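Local coordinates for transmembrane oligosaccharyl transferase (Archaeoglobus fulgidus, PDB 3WAJ), which is an archaeal membrane protein of the STT3 family of oligosaccharyl transferases, joining a GT-C transmembrane region to a globular C-terminal region, at residues Glu166-Trp169 with Gln170-Leu174; Gly498-Lys501 with Gln502-Asp505; Tyr651-Ser654 with Gln655-Pro659. One frame throughout, in Å; residues are numbered along the deposited sequence.

Overall arrangement
All three contacts are local turns of the chain, placed in series along it and far apart in space. Interaction 1 is a buried helical turn in the transmembrane region, and interaction 2 starts a helix of the globular region; their centres are 34 Å apart, on opposite sides of the chain's centre. The zinc site of Asp47, Asp161 and His163 is nearer to interaction 1: the Glu166 side chain is about 7 Å from the zinc ion, that of Pro499 about 14 Å. Interaction 3 is peripheral, a surface turn beside a small sheet, with its centre 38 Å from that of interaction 2 and 55 Å from that of interaction 1.

Interaction 1 (Glu166-Trp169 with Gln170-Leu174); sequences EAFW and QVSAL
Within helix 163-181 of the GT-C region, Ser172 folds back on Phe168 one turn earlier, a serine-to-backbone bond added to the regular alpha-helical pattern. The hydroxyl OG donates to Phe168 O at 2.7 Å. It can do so because its first torsion, -72°, sets OG anti to its own carbonyl carbon and brings it back over the preceding turn. Ser172 N also donates to Phe168 O, at 3.0 Å, so one oxygen is gripped twice by the same residue, the two donors approaching from opposite faces of the carbonyl plane. OG stands 38° out of that plane, away from the lone pairs. A small hydroxyl suits a buried helix, since its proton is satisfied locally.

The remaining hydrogen bonds of the turn are backbone ones: Gln170 N bonds to Glu166 O, Val171 N to Ala167 O, and Ala173 N to Trp169 O at 2.8 Å. Val171 lays its CG2 branch alongside Ala167 O, 3.2 Å away. Both aromatic rings also approach the serine. Phe168 CE2 comes within 3.5 Å of Ser172 OG, and Trp169 CE3 meets Ser172 CB at 4.0 Å. The two rings also meet each other: Phe168 CD2 lies 3.8 Å above the plane of the Trp169 ring, over its centre, while Trp169 CE3 sits at the Phe168 edge.

Helix 121-131 packs on Phe168, Val171 and Ser172, whereas helix 199-214 covers Trp169. One turn before Gln170, the Glu166 carboxylate hydrogen-bonds Tyr429 OH through OE2 and ND1 of His163, a residue of the zinc site, through OE1. The arrangement is that of a transmembrane helix whose N-terminal end carries a metal-binding histidine, with a second-shell glutamate that probably helps to orient it.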
ATOM      1  N   GLU A 166      11.010   2.329 -10.900  1.00 35.24           N
ATOM      2  CA  GLU A 166      12.075   1.449 -10.458  1.00 39.88           C
ATOM      3  C   GLU A 166      12.440   0.550 -11.629  1.00 41.48           C
ATOM      4  O   GLU A 166      13.601   0.440 -11.997  1.00 41.44           O
ATOM      5  CB  GLU A 166      11.615   0.580  -9.292  1.00 38.62           C
ATOM      6  CG  GLU A 166      11.436   1.292  -7.991  1.00 33.05           C
ATOM      7  CD  GLU A 166      10.908   0.363  -6.929  1.00 36.01           C
ATOM      8  OE1 GLU A 166       9.761   0.570  -6.473  1.00 40.77           O
ATOM      9  OE2 GLU A 166      11.628  -0.595  -6.568  1.00 33.33           O
ATOM     10  N   ALA A 167      11.436  -0.091 -12.222  1.00 38.98           N
ATOM     11  CA  ALA A 167      11.698  -0.990 -13.343  1.00 43.25           C
ATOM     12  C   ALA A 167      12.321  -0.243 -14.524  1.00 46.96           C
ATOM     13  O   ALA A 167      13.337  -0.665 -15.078  1.00 50.98           O
ATOM     14  CB  ALA A 167      10.441  -1.722 -13.768  1.00 40.09           C
ATOM     15  N   PHE A 168      11.726   0.886 -14.885  1.00 40.47           N
ATOM     16  CA  PHE A 168      12.173   1.652 -16.041  1.00 41.92           C
ATOM     17  C   PHE A 168      13.628   2.109 -15.879  1.00 48.37           C
ATOM     18  O   PHE A 168      14.440   1.913 -16.773  1.00 55.57           O
ATOM     19  CB  PHE A 168      11.238   2.848 -16.270  1.00 42.99           C
ATOM     20  CG  PHE A 168      11.527   3.629 -17.531  1.00 42.17           C
ATOM     21  CD1 PHE A 168      10.716   3.488 -18.643  1.00 40.59           C
ATOM     22  CD2 PHE A 168      12.591   4.525 -17.589  1.00 49.00           C
ATOM     23  CE1 PHE A 168      10.960   4.210 -19.794  1.00 41.67           C
ATOM     24  CE2 PHE A 168      12.851   5.244 -18.740  1.00 50.40           C
ATOM     25  CZ  PHE A 168      12.032   5.089 -19.847  1.00 45.75           C
ATOM     26  N   TRP A 169      13.971   2.723 -14.755  1.00 45.48           N
ATOM     27  CA  TRP A 169      15.337   3.213 -14.613  1.00 47.11           C
ATOM     28  C   TRP A 169      16.354   2.093 -14.359  1.00 52.50           C
ATOM     29  O   TRP A 169      17.525   2.229 -14.719  1.00 62.55           O
ATOM     30  CB  TRP A 169      15.435   4.346 -13.571  1.00 40.51           C
ATOM     31  CG  TRP A 169      14.648   5.581 -13.980  1.00 43.73           C
ATOM     32  CD1 TRP A 169      13.553   6.111 -13.346  1.00 44.81           C
ATOM     33  CD2 TRP A 169      14.880   6.412 -15.133  1.00 43.95           C
ATOM     34  NE1 TRP A 169      13.102   7.221 -14.025  1.00 41.62           N
ATOM     35  CE2 TRP A 169      13.893   7.424 -15.126  1.00 45.03           C
ATOM     36  CE3 TRP A 169      15.822   6.396 -16.166  1.00 43.89           C
ATOM     37  CZ2 TRP A 169      13.829   8.418 -16.119  1.00 43.17           C
ATOM     38  CZ3 TRP A 169      15.760   7.377 -17.146  1.00 42.72           C
ATOM     39  CH2 TRP A 169      14.768   8.374 -17.118  1.00 45.66           C
ATOM     40  N   GLN A 170      15.928   0.987 -13.754  1.00 46.14           N
ATOM     41  CA  GLN A 170      16.869  -0.107 -13.504  1.00 47.45           C
ATOM     42  C   GLN A 170      17.318  -0.728 -14.822  1.00 49.44           C
ATOM     43  O   GLN A 170      18.517  -0.862 -15.084  1.00 44.64           O
ATOM     44  CB  GLN A 170      16.275  -1.195 -12.609  1.00 47.11           C
ATOM     45  CG  GLN A 170      17.303  -2.258 -12.217  1.00 50.15           C
ATOM     46  CD  GLN A 170      16.666  -3.549 -11.748  1.00 53.11           C
ATOM     47  OE1 GLN A 170      16.750  -3.913 -10.570  1.00 61.01           O
ATOM     48  NE2 GLN A 170      16.019  -4.250 -12.668  1.00 45.94           N
ATOM     49  N   VAL A 171      16.337  -1.104 -15.642  1.00 50.59           N
ATOM     50  CA  VAL A 171      16.587  -1.632 -16.978  1.00 52.95           C
ATOM     51  C   VAL A 171      17.362  -0.621 -17.823  1.00 57.19           C
ATOM     52  O   VAL A 171      18.331  -0.979 -18.494  1.00 66.18           O
ATOM     53  CB  VAL A 171      15.275  -2.023 -17.671  1.00 48.46           C
ATOM     54  CG1 VAL A 171      15.543  -2.606 -19.061  1.00 42.78           C
ATOM     55  CG2 VAL A 171      14.522  -3.028 -16.817  1.00 44.95           C
ATOM     56  N   SER A 172      16.932   0.636 -17.781  1.00 49.12           N
ATOM     57  CA  SER A 172      17.633   1.725 -18.458  1.00 46.58           C
ATOM     58  C   SER A 172      19.082   1.775 -18.037  1.00 53.75           C
ATOM     59  O   SER A 172      19.961   1.944 -18.876  1.00 55.82           O
ATOM     60  CB  SER A 172      16.990   3.085 -18.149  1.00 42.93           C
ATOM     61  OG  SER A 172      15.748   3.219 -18.805  1.00 44.01           O
ATOM     62  N   ALA A 173      19.330   1.645 -16.733  1.00 55.99           N
ATOM     63  CA  ALA A 173      20.689   1.734 -16.215  1.00 53.86           C
ATOM     64  C   ALA A 173      21.556   0.599 -16.770  1.00 57.82           C
ATOM     65  O   ALA A 173      22.696   0.827 -17.161  1.00 57.18           O
ATOM     66  CB  ALA A 173      20.699   1.737 -14.697  1.00 47.73           C
ATOM     67  N   LEU A 174      21.004  -0.612 -16.822  1.00 56.36           N
ATOM     68  CA  LEU A 174      21.726  -1.753 -17.373  1.00 55.51           C
ATOM     69  C   LEU A 174      22.040  -1.551 -18.863  1.00 58.76           C
ATOM     70  O   LEU A 174      23.204  -1.601 -19.278  1.00 59.07           O
ATOM     71  CB  LEU A 174      20.916  -3.031 -17.187  1.00 55.58           C
ATOM     72  CG  LEU A 174      20.562  -3.460 -15.768  1.00 60.39           C
ATOM     73  CD1 LEU A 174      19.639  -4.666 -15.816  1.00 65.22           C
ATOM     74  CD2 LEU A 174      21.809  -3.775 -14.948  1.00 56.60           C
TER

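Interaction 2 (Gly498-Lys501 with Gln502-Asp505); sequences GPNK and QWYD
A first torsion of 63° places Asn500 CG between its own backbone N and carbonyl carbon, and this turns OD1 toward the first-turn amides of helix 501-513. OD1 accepts from Trp503 N at 2.9 Å over an almost straight N-H...O angle of 170°. Asn500 is therefore the N-cap: its short amide oxygen stands in for the carbonyl that a preceding helical turn would have supplied. The same oxygen also sits at the edge of the Trp503 ring, near its plane. From Asn500 onward the main chain takes over, with Tyr504 N donating to Asn500 O at 3.0 Å and Asp505 N to Lys501 O at 2.9 Å.

Gln502 bends at its second torsion, which returns OE1 to within 3.2 Å of Asn500 CG. The two amides, their planes 43° apart, are not hydrogen-bonded to each other; Gln502 NE2 is instead held by Tyr701 O. Lys501 runs extended and turns only at its last torsion, so that NZ comes beside Asp505 OD2 at 3.5 Å, a weak hydrogen bond within a salt bridge one turn along the helix. A long, flexible lysine suits this solvent-facing side. Just before the cap, Pro499 CB touches Trp503 CB at 4.3 Å; the proline is apolar and brings no N-H that would need a partner.

The carbonyls of Gly498 and Pro499 both bind the Arg42 guanidinium. Pro499 touches Trp49 of helix 47-60 and Trp556 of helix 554-561, and Tyr504 also reaches Trp49. Trp503 stacks on Tyr553, part of the WWDYG signature of the STT3 family, and donates NE1 to Asp611 of strand 605-611, tying the start of helix 501-513 to the central mixed sheet.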
ATOM      1  N   GLY A 498      -8.517   1.790  -5.822  1.00 36.11           N
ATOM      2  CA  GLY A 498      -8.707   3.099  -5.222  1.00 29.91           C
ATOM      3  C   GLY A 498      -9.918   3.060  -4.307  1.00 34.61           C
ATOM      4  O   GLY A 498     -10.610   2.042  -4.244  1.00 37.83           O
ATOM      5  N   PRO A 499     -10.198   4.175  -3.613  1.00 30.42           N
ATOM      6  CA  PRO A 499     -11.351   4.251  -2.704  1.00 34.64           C
ATOM      7  C   PRO A 499     -12.679   3.994  -3.439  1.00 40.57           C
ATOM      8  O   PRO A 499     -12.810   4.326  -4.621  1.00 39.31           O
ATOM      9  CB  PRO A 499     -11.311   5.710  -2.220  1.00 31.09           C
ATOM     10  CG  PRO A 499     -10.671   6.454  -3.369  1.00 30.14           C
ATOM     11  CD  PRO A 499      -9.589   5.498  -3.843  1.00 29.85           C
ATOM     12  N   ASN A 500     -13.647   3.381  -2.762  1.00 35.44           N
ATOM     13  CA  ASN A 500     -14.978   3.276  -3.339  1.00 29.13           C
ATOM     14  C   ASN A 500     -15.731   4.594  -3.085  1.00 36.73           C
ATOM     15  O   ASN A 500     -15.238   5.474  -2.362  1.00 40.28           O
ATOM     16  CB  ASN A 500     -15.735   2.035  -2.823  1.00 25.02           C
ATOM     17  CG  ASN A 500     -16.014   2.059  -1.295  1.00 30.81           C
ATOM     18  OD1 ASN A 500     -15.964   3.103  -0.637  1.00 36.25           O
ATOM     19  ND2 ASN A 500     -16.351   0.888  -0.746  1.00 27.40           N
ATOM     20  N   LYS A 501     -16.910   4.740  -3.675  1.00 34.87           N
ATOM     21  CA  LYS A 501     -17.644   5.993  -3.600  1.00 34.53           C
ATOM     22  C   LYS A 501     -18.075   6.353  -2.176  1.00 37.48           C
ATOM     23  O   LYS A 501     -18.082   7.539  -1.798  1.00 32.54           O
ATOM     24  CB  LYS A 501     -18.833   5.965  -4.564  1.00 31.90           C
ATOM     25  CG  LYS A 501     -19.706   7.209  -4.497  1.00 39.60           C
ATOM     26  CD  LYS A 501     -20.355   7.505  -5.863  1.00 52.27           C
ATOM     27  CE  LYS A 501     -21.361   8.643  -5.755  1.00 55.86           C
ATOM     28  NZ  LYS A 501     -22.467   8.255  -4.852  1.00 58.83           N
ATOM     29  N   GLN A 502     -18.407   5.335  -1.384  1.00 36.48           N
ATOM     30  CA  GLN A 502     -18.780   5.559   0.011  1.00 32.80           C
ATOM     31  C   GLN A 502     -17.660   6.247   0.784  1.00 36.30           C
ATOM     32  O   GLN A 502     -17.889   7.261   1.455  1.00 35.39           O
ATOM     33  CB  GLN A 502     -19.170   4.245   0.692  1.00 28.45           C
ATOM     34  CG  GLN A 502     -20.446   3.625   0.152  1.00 30.27           C
ATOM     35  CD  GLN A 502     -20.165   2.486  -0.789  1.00 36.28           C
ATOM     36  OE1 GLN A 502     -19.162   2.498  -1.508  1.00 41.97           O
ATOM     37  NE2 GLN A 502     -21.030   1.467  -0.772  1.00 34.13           N
ATOM     38  N   TRP A 503     -16.455   5.690   0.677  1.00 28.14           N
ATOM     39  CA  TRP A 503     -15.258   6.267   1.301  1.00 32.70           C
ATOM     40  C   TRP A 503     -14.912   7.646   0.763  1.00 33.61           C
ATOM     41  O   TRP A 503     -14.653   8.577   1.523  1.00 35.63           O
ATOM     42  CB  TRP A 503     -14.060   5.366   1.057  1.00 27.75           C
ATOM     43  CG  TRP A 503     -13.677   4.481   2.199  1.00 27.69           C
ATOM     44  CD1 TRP A 503     -13.826   3.115   2.273  1.00 26.99           C
ATOM     45  CD2 TRP A 503     -13.039   4.883   3.422  1.00 26.34           C
ATOM     46  NE1 TRP A 503     -13.320   2.650   3.467  1.00 29.46           N
ATOM     47  CE2 TRP A 503     -12.825   3.711   4.188  1.00 22.53           C
ATOM     48  CE3 TRP A 503     -12.618   6.122   3.938  1.00 27.52           C
ATOM     49  CZ2 TRP A 503     -12.229   3.741   5.446  1.00 26.56           C
ATOM     50  CZ3 TRP A 503     -12.013   6.159   5.177  1.00 19.86           C
ATOM     51  CH2 TRP A 503     -11.825   4.974   5.929  1.00 26.54           C
ATOM     52  N   TYR A 504     -14.887   7.783  -0.555  1.00 31.18           N
ATOM     53  CA  TYR A 504     -14.509   9.068  -1.129  1.00 32.17           C
ATOM     54  C   TYR A 504     -15.484  10.151  -0.692  1.00 34.39           C
ATOM     55  O   TYR A 504     -15.061  11.262  -0.348  1.00 38.63           O
ATOM     56  CB  TYR A 504     -14.390   9.010  -2.658  1.00 32.46           C
ATOM     57  CG  TYR A 504     -13.910  10.312  -3.263  1.00 36.61           C
ATOM     58  CD1 TYR A 504     -12.551  10.557  -3.454  1.00 27.90           C
ATOM     59  CD2 TYR A 504     -14.823  11.303  -3.639  1.00 37.35           C
ATOM     60  CE1 TYR A 504     -12.108  11.761  -4.001  1.00 37.97           C
ATOM     61  CE2 TYR A 504     -14.395  12.513  -4.186  1.00 38.33           C
ATOM     62  CZ  TYR A 504     -13.043  12.737  -4.367  1.00 46.22           C
ATOM     63  OH  TYR A 504     -12.648  13.929  -4.911  1.00 45.98           O
ATOM     64  N   ASP A 505     -16.781   9.839  -0.682  1.00 34.44           N
ATOM     65  CA  ASP A 505     -17.781  10.841  -0.270  1.00 34.88           C
ATOM     66  C   ASP A 505     -17.696  11.146   1.217  1.00 34.69           C
ATOM     67  O   ASP A 505     -17.851  12.296   1.630  1.00 40.07           O
ATOM     68  CB  ASP A 505     -19.206  10.409  -0.642  1.00 35.55           C
ATOM     69  CG  ASP A 505     -19.479  10.525  -2.125  1.00 39.46           C
ATOM     70  OD1 ASP A 505     -18.645  11.142  -2.816  1.00 38.47           O
ATOM     71  OD2 ASP A 505     -20.523  10.005  -2.596  1.00 42.06           O
TER

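Interaction 3 (Tyr651-Ser654 with Gln655-Pro659); sequences YANS and QWDIP
Ser654 opens an ST turn as the chain leaves strand 649-652: its OG accepts from Trp656 N at 2.9 Å. With OG anti to the backbone N (152°), the hydroxyl swings forward along the chain to reach that amide. The exposed Trp656 also meets the serine with its ring edge, CD1 lying 3.2 Å from Ser654 OG. The serine carbonyl makes the second bond, Ser654 O receiving Asp657 N at 3.0 Å, and Ile658 N to Gln655 O continues the turn as a short 3-10 segment. Serine fits here because its hydroxyl sits only one bond beyond CB, close enough to bond the main chain.

Behind the turn, Ala652 CB meets Ile658 CG1 at 3.6 Å and Asp657 CB at 3.8 Å; the small methyl lets the returning chain come close. Ala652 is itself positioned by backbone bonds to Tyr640 of the neighbouring antiparallel strand, and Tyr642 of strand 640-643 touches both Ala652 and Ile658. On the Trp656 side, Gln655 CG lies over one face of the indole, 3.9 Å above the ring plane and offset toward the rim.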
ATOM      1  N   TYR A 651     -25.299 -23.890  15.910  1.00 38.73           N
ATOM      2  CA  TYR A 651     -24.035 -23.208  16.099  1.00 41.91           C
ATOM      3  C   TYR A 651     -23.064 -24.122  16.866  1.00 39.58           C
ATOM      4  O   TYR A 651     -23.407 -24.724  17.883  1.00 36.39           O
ATOM      5  CB  TYR A 651     -24.241 -21.894  16.860  1.00 40.70           C
ATOM      6  CG  TYR A 651     -22.936 -21.226  17.269  1.00 43.31           C
ATOM      7  CD1 TYR A 651     -22.197 -20.492  16.352  1.00 42.12           C
ATOM      8  CD2 TYR A 651     -22.448 -21.332  18.572  1.00 30.74           C
ATOM      9  CE1 TYR A 651     -21.009 -19.880  16.715  1.00 43.05           C
ATOM     10  CE2 TYR A 651     -21.273 -20.726  18.942  1.00 32.65           C
ATOM     11  CZ  TYR A 651     -20.553 -19.998  18.011  1.00 41.91           C
ATOM     12  OH  TYR A 651     -19.371 -19.388  18.369  1.00 44.41           O
ATOM     13  N   ALA A 652     -21.840 -24.214  16.379  1.00 39.72           N
ATOM     14  CA  ALA A 652     -20.794 -24.932  17.105  1.00 37.12           C
ATOM     15  C   ALA A 652     -19.644 -23.973  17.403  1.00 43.58           C
ATOM     16  O   ALA A 652     -19.183 -23.266  16.509  1.00 40.13           O
ATOM     17  CB  ALA A 652     -20.313 -26.115  16.299  1.00 27.23           C
ATOM     18  N   ASN A 653     -19.175 -23.956  18.649  1.00 49.14           N
ATOM     19  CA  ASN A 653     -18.056 -23.097  19.019  1.00 55.67           C
ATOM     20  C   ASN A 653     -16.790 -23.566  18.349  1.00 47.83           C
ATOM     21  O   ASN A 653     -15.820 -22.832  18.256  1.00 46.69           O
ATOM     22  CB  ASN A 653     -17.861 -23.064  20.531  1.00 64.64           C
ATOM     23  CG  ASN A 653     -18.494 -24.246  21.219  1.00 73.76           C
ATOM     24  OD1 ASN A 653     -18.916 -25.200  20.567  1.00 85.56           O
ATOM     25  ND2 ASN A 653     -18.572 -24.193  22.542  1.00 70.82           N
ATOM     26  N   SER A 654     -16.815 -24.800  17.868  1.00 45.85           N
ATOM     27  CA  SER A 654     -15.673 -25.374  17.176  1.00 46.21           C
ATOM     28  C   SER A 654     -16.180 -26.233  16.026  1.00 45.69           C
ATOM     29  O   SER A 654     -17.200 -26.908  16.159  1.00 49.72           O
ATOM     30  CB  SER A 654     -14.865 -26.233  18.153  1.00 45.80           C
ATOM     31  OG  SER A 654     -14.198 -27.268  17.469  1.00 52.63           O
ATOM     32  N   GLN A 655     -15.471 -26.232  14.906  1.00 45.43           N
ATOM     33  CA  GLN A 655     -15.837 -27.114  13.798  1.00 49.99           C
ATOM     34  C   GLN A 655     -15.845 -28.606  14.174  1.00 51.14           C
ATOM     35  O   GLN A 655     -16.451 -29.418  13.479  1.00 49.44           O
ATOM     36  CB  GLN A 655     -14.900 -26.894  12.617  1.00 49.83           C
ATOM     37  CG  GLN A 655     -13.476 -27.254  12.926  1.00 63.23           C
ATOM     38  CD  GLN A 655     -12.620 -26.029  13.204  1.00 77.91           C
ATOM     39  OE1 GLN A 655     -12.708 -25.412  14.278  1.00 79.90           O
ATOM     40  NE2 GLN A 655     -11.786 -25.666  12.232  1.00 80.58           N
ATOM     41  N   TRP A 656     -15.176 -28.970  15.267  1.00 47.42           N
ATOM     42  CA  TRP A 656     -15.074 -30.379  15.644  1.00 48.37           C
ATOM     43  C   TRP A 656     -16.356 -30.854  16.300  1.00 49.34           C
ATOM     44  O   TRP A 656     -16.523 -32.045  16.550  1.00 55.64           O
ATOM     45  CB  TRP A 656     -13.868 -30.614  16.559  1.00 48.90           C
ATOM     46  CG  TRP A 656     -12.602 -30.211  15.905  1.00 45.99           C
ATOM     47  CD1 TRP A 656     -11.884 -29.068  16.129  1.00 48.27           C
ATOM     48  CD2 TRP A 656     -11.922 -30.919  14.857  1.00 45.72           C
ATOM     49  NE1 TRP A 656     -10.785 -29.036  15.298  1.00 50.62           N
ATOM     50  CE2 TRP A 656     -10.791 -30.156  14.503  1.00 46.36           C
ATOM     51  CE3 TRP A 656     -12.165 -32.122  14.184  1.00 50.13           C
ATOM     52  CZ2 TRP A 656      -9.888 -30.571  13.514  1.00 50.19           C
ATOM     53  CZ3 TRP A 656     -11.274 -32.532  13.202  1.00 52.47           C
ATOM     54  CH2 TRP A 656     -10.145 -31.761  12.878  1.00 53.20           C
ATOM     55  N   ASP A 657     -17.261 -29.915  16.573  1.00 43.66           N
ATOM     56  CA  ASP A 657     -18.579 -30.240  17.113  1.00 46.38           C
ATOM     57  C   ASP A 657     -19.618 -30.369  16.001  1.00 49.43           C
ATOM     58  O   ASP A 657     -20.798 -30.617  16.260  1.00 50.72           O
ATOM     59  CB  ASP A 657     -19.022 -29.161  18.104  1.00 56.69           C
ATOM     60  CG  ASP A 657     -18.237 -29.200  19.390  1.00 69.27           C
ATOM     61  OD1 ASP A 657     -18.080 -30.305  19.947  1.00 72.21           O
ATOM     62  OD2 ASP A 657     -17.771 -28.128  19.836  1.00 77.86           O
ATOM     63  N   ILE A 658     -19.165 -30.186  14.764  1.00 46.02           N
ATOM     64  CA  ILE A 658     -20.038 -30.187  13.604  1.00 39.68           C
ATOM     65  C   ILE A 658     -20.058 -31.579  12.958  1.00 42.24           C
ATOM     66  O   ILE A 658     -19.016 -32.058  12.500  1.00 49.85           O
ATOM     67  CB  ILE A 658     -19.584 -29.125  12.582  1.00 40.18           C
ATOM     68  CG1 ILE A 658     -19.683 -27.719  13.190  1.00 39.51           C
ATOM     69  CG2 ILE A 658     -20.398 -29.223  11.304  1.00 34.54           C
ATOM     70  CD1 ILE A 658     -19.044 -26.643  12.326  1.00 36.35           C
ATOM     71  N   PRO A 659     -21.242 -32.232  12.938  1.00 41.33           N
ATOM     72  CA  PRO A 659     -21.370 -33.584  12.376  1.00 45.62           C
ATOM     73  C   PRO A 659     -20.812 -33.592  10.969  1.00 48.19           C
ATOM     74  O   PRO A 659     -21.008 -32.603  10.257  1.00 43.88           O
ATOM     75  CB  PRO A 659     -22.891 -33.805  12.305  1.00 40.73           C
ATOM     76  CG  PRO A 659     -23.458 -32.920  13.329  1.00 41.05           C
ATOM     77  CD  PRO A 659     -22.528 -31.725  13.461  1.00 42.57           C
TER